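Cycloserine biosynthesis protein DcsG (Streptomyces lavendulae, PDB 6JIL) catalyses the ATP- and magnesium-dependent ring closure of O-ureido-D-serine to the antibiotic D-cycloserine, as a monomeric ATP-grasp ligase. Local coordinates at residues L85-L90 against E271-P275. Sequence-based numbering, arbitrary orientation.
Sequences LVRWAL and ELCEP. With MG (magnesium ion), chain I.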
# COMPACT_ATOMS: atom_id res chain seq x y z
N LEU A 85 -5.29 -1.92 12.50
CA LEU A 85 -4.93 -1.18 11.28
C LEU A 85 -3.89 -1.96 10.49
O LEU A 85 -3.99 -2.09 9.27
CB LEU A 85 -4.35 0.19 11.64
CG LEU A 85 -4.47 1.37 10.65
CD1 LEU A 85 -3.33 2.32 10.90
CD2 LEU A 85 -4.46 0.90 9.21
N VAL A 86 -2.87 -2.47 11.17
CA VAL A 86 -1.81 -3.21 10.50
C VAL A 86 -2.33 -4.43 9.73
O VAL A 86 -2.04 -4.58 8.54
CB VAL A 86 -0.73 -3.67 11.51
CG1 VAL A 86 0.29 -4.59 10.82
CG2 VAL A 86 -0.03 -2.45 12.10
N ARG A 87 -3.08 -5.31 10.39
CA ARG A 87 -3.59 -6.50 9.73
C ARG A 87 -4.47 -6.15 8.54
O ARG A 87 -4.42 -6.80 7.49
CB ARG A 87 -4.43 -7.36 10.70
CG ARG A 87 -3.72 -7.78 11.97
CD ARG A 87 -4.56 -8.79 12.76
NE ARG A 87 -4.30 -8.68 14.19
CZ ARG A 87 -4.96 -7.86 15.02
NH1 ARG A 87 -5.92 -7.07 14.55
NH2 ARG A 87 -4.63 -7.81 16.30
N TRP A 88 -5.28 -5.11 8.71
CA TRP A 88 -6.21 -4.66 7.68
C TRP A 88 -5.50 -3.99 6.49
O TRP A 88 -5.87 -4.22 5.34
CB TRP A 88 -7.21 -3.68 8.30
CG TRP A 88 -8.39 -3.34 7.43
CD1 TRP A 88 -9.45 -4.15 7.15
CD2 TRP A 88 -8.60 -2.12 6.71
NE1 TRP A 88 -10.31 -3.51 6.30
CE2 TRP A 88 -9.82 -2.27 6.01
CE3 TRP A 88 -7.89 -0.93 6.59
CZ2 TRP A 88 -10.34 -1.26 5.20
CZ3 TRP A 88 -8.41 0.08 5.77
CH2 TRP A 88 -9.63 -0.10 5.09
N ALA A 89 -4.48 -3.18 6.79
CA ALA A 89 -3.75 -2.45 5.77
C ALA A 89 -2.81 -3.29 4.94
O ALA A 89 -2.47 -2.92 3.83
CB ALA A 89 -2.97 -1.29 6.41
N LEU A 90 -2.39 -4.44 5.47
CA LEU A 90 -1.47 -5.31 4.74
C LEU A 90 -2.17 -6.39 3.92
O LEU A 90 -1.56 -7.40 3.59
CB LEU A 90 -0.48 -5.97 5.70
CG LEU A 90 0.72 -5.11 6.09
CD1 LEU A 90 0.24 -3.84 6.72
CD2 LEU A 90 1.63 -5.88 7.04
N GLU A 271 -2.10 2.49 0.94
CA GLU A 271 -1.13 2.06 1.95
C GLU A 271 -1.16 2.92 3.20
O GLU A 271 -0.83 4.12 3.18
CB GLU A 271 0.28 2.05 1.34
CG GLU A 271 0.51 0.85 0.42
CD GLU A 271 1.80 0.95 -0.36
OE1 GLU A 271 2.85 1.27 0.23
OE2 GLU A 271 1.76 0.70 -1.57
N LEU A 272 -1.53 2.30 4.31
CA LEU A 272 -1.65 2.99 5.58
C LEU A 272 -0.69 2.53 6.66
O LEU A 272 -0.50 3.21 7.67
CB LEU A 272 -3.08 2.83 6.09
CG LEU A 272 -4.12 3.09 5.00
CD1 LEU A 272 -5.50 2.87 5.56
CD2 LEU A 272 -3.96 4.51 4.47
N CYS A 273 -0.08 1.37 6.45
CA CYS A 273 0.84 0.81 7.43
C CYS A 273 2.28 1.25 7.22
O CYS A 273 2.83 1.93 8.08
CB CYS A 273 0.77 -0.71 7.41
SG CYS A 273 1.84 -1.48 8.62
N GLU A 274 2.87 0.85 6.10
CA GLU A 274 4.25 1.20 5.78
C GLU A 274 4.35 1.70 4.33
O GLU A 274 4.99 1.07 3.48
CB GLU A 274 5.16 -0.01 5.98
CG GLU A 274 4.53 -1.35 5.60
CD GLU A 274 3.92 -1.35 4.21
OE1 GLU A 274 2.89 -0.67 4.01
OE2 GLU A 274 4.48 -2.02 3.32
N PRO A 275 3.72 2.84 4.03
CA PRO A 275 3.74 3.40 2.68
C PRO A 275 4.97 4.19 2.26
O PRO A 275 5.63 4.84 3.07
CB PRO A 275 2.54 4.32 2.69
CG PRO A 275 2.66 4.92 4.07
CD PRO A 275 2.90 3.69 4.92
MG MG I . 1.45 -1.26 -2.57
O HOH W 1 -0.25 -0.42 4.34
O HOH W 2 1.40 -2.92 -0.98
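With chi1 at -178°, Cys273 swings SG away from its own backbone N and lays it against helix 83-89, while Leu272, with CG anti to the carbonyl carbon (chi1 -46°) and CD1 anti to CA, points CD1 at the indole of Trp88. Cys273 SG comes to 4.1 Å from Val86 CG2 and is about equally far from the other methyl of that valine, CG1. Leu90 CD1 lies only 3.2 Å from Cys273 CB, a doubtfully short approach, just where the helix gives way to loop. At the small Ala89 the two segments come close, its CB 3.9 Å from Cys273 CB and 4.1 Å from Leu272 CB. Leu85 crosses Leu272 at about a right angle, and Leu272 CD1 meets Trp88 CZ3 (4.0 Å) at the ring edge, near its plane; the indole NE1 hydrogen-bonds to Asp97 OD1. No direct hydrogen bond joins the segments. Instead a water accepts from Cys273 N (2.8 Å), donates to Glu274 OE1, and reaches Ala89 O weakly. Phe53 also touches Val86 and Cys273, and Leu237 of helix 227-244 packs on Leu272. Glu271 turns away from the helix; its OE2 binds magnesium at 2.2 Å together with Glu269, and its OE1 forms a salt bridge with Arg254. Helix 83-89 thus packs on the loop leaving strand 265-271, whose end carries the acidic metal ligands of the ATP-grasp active site.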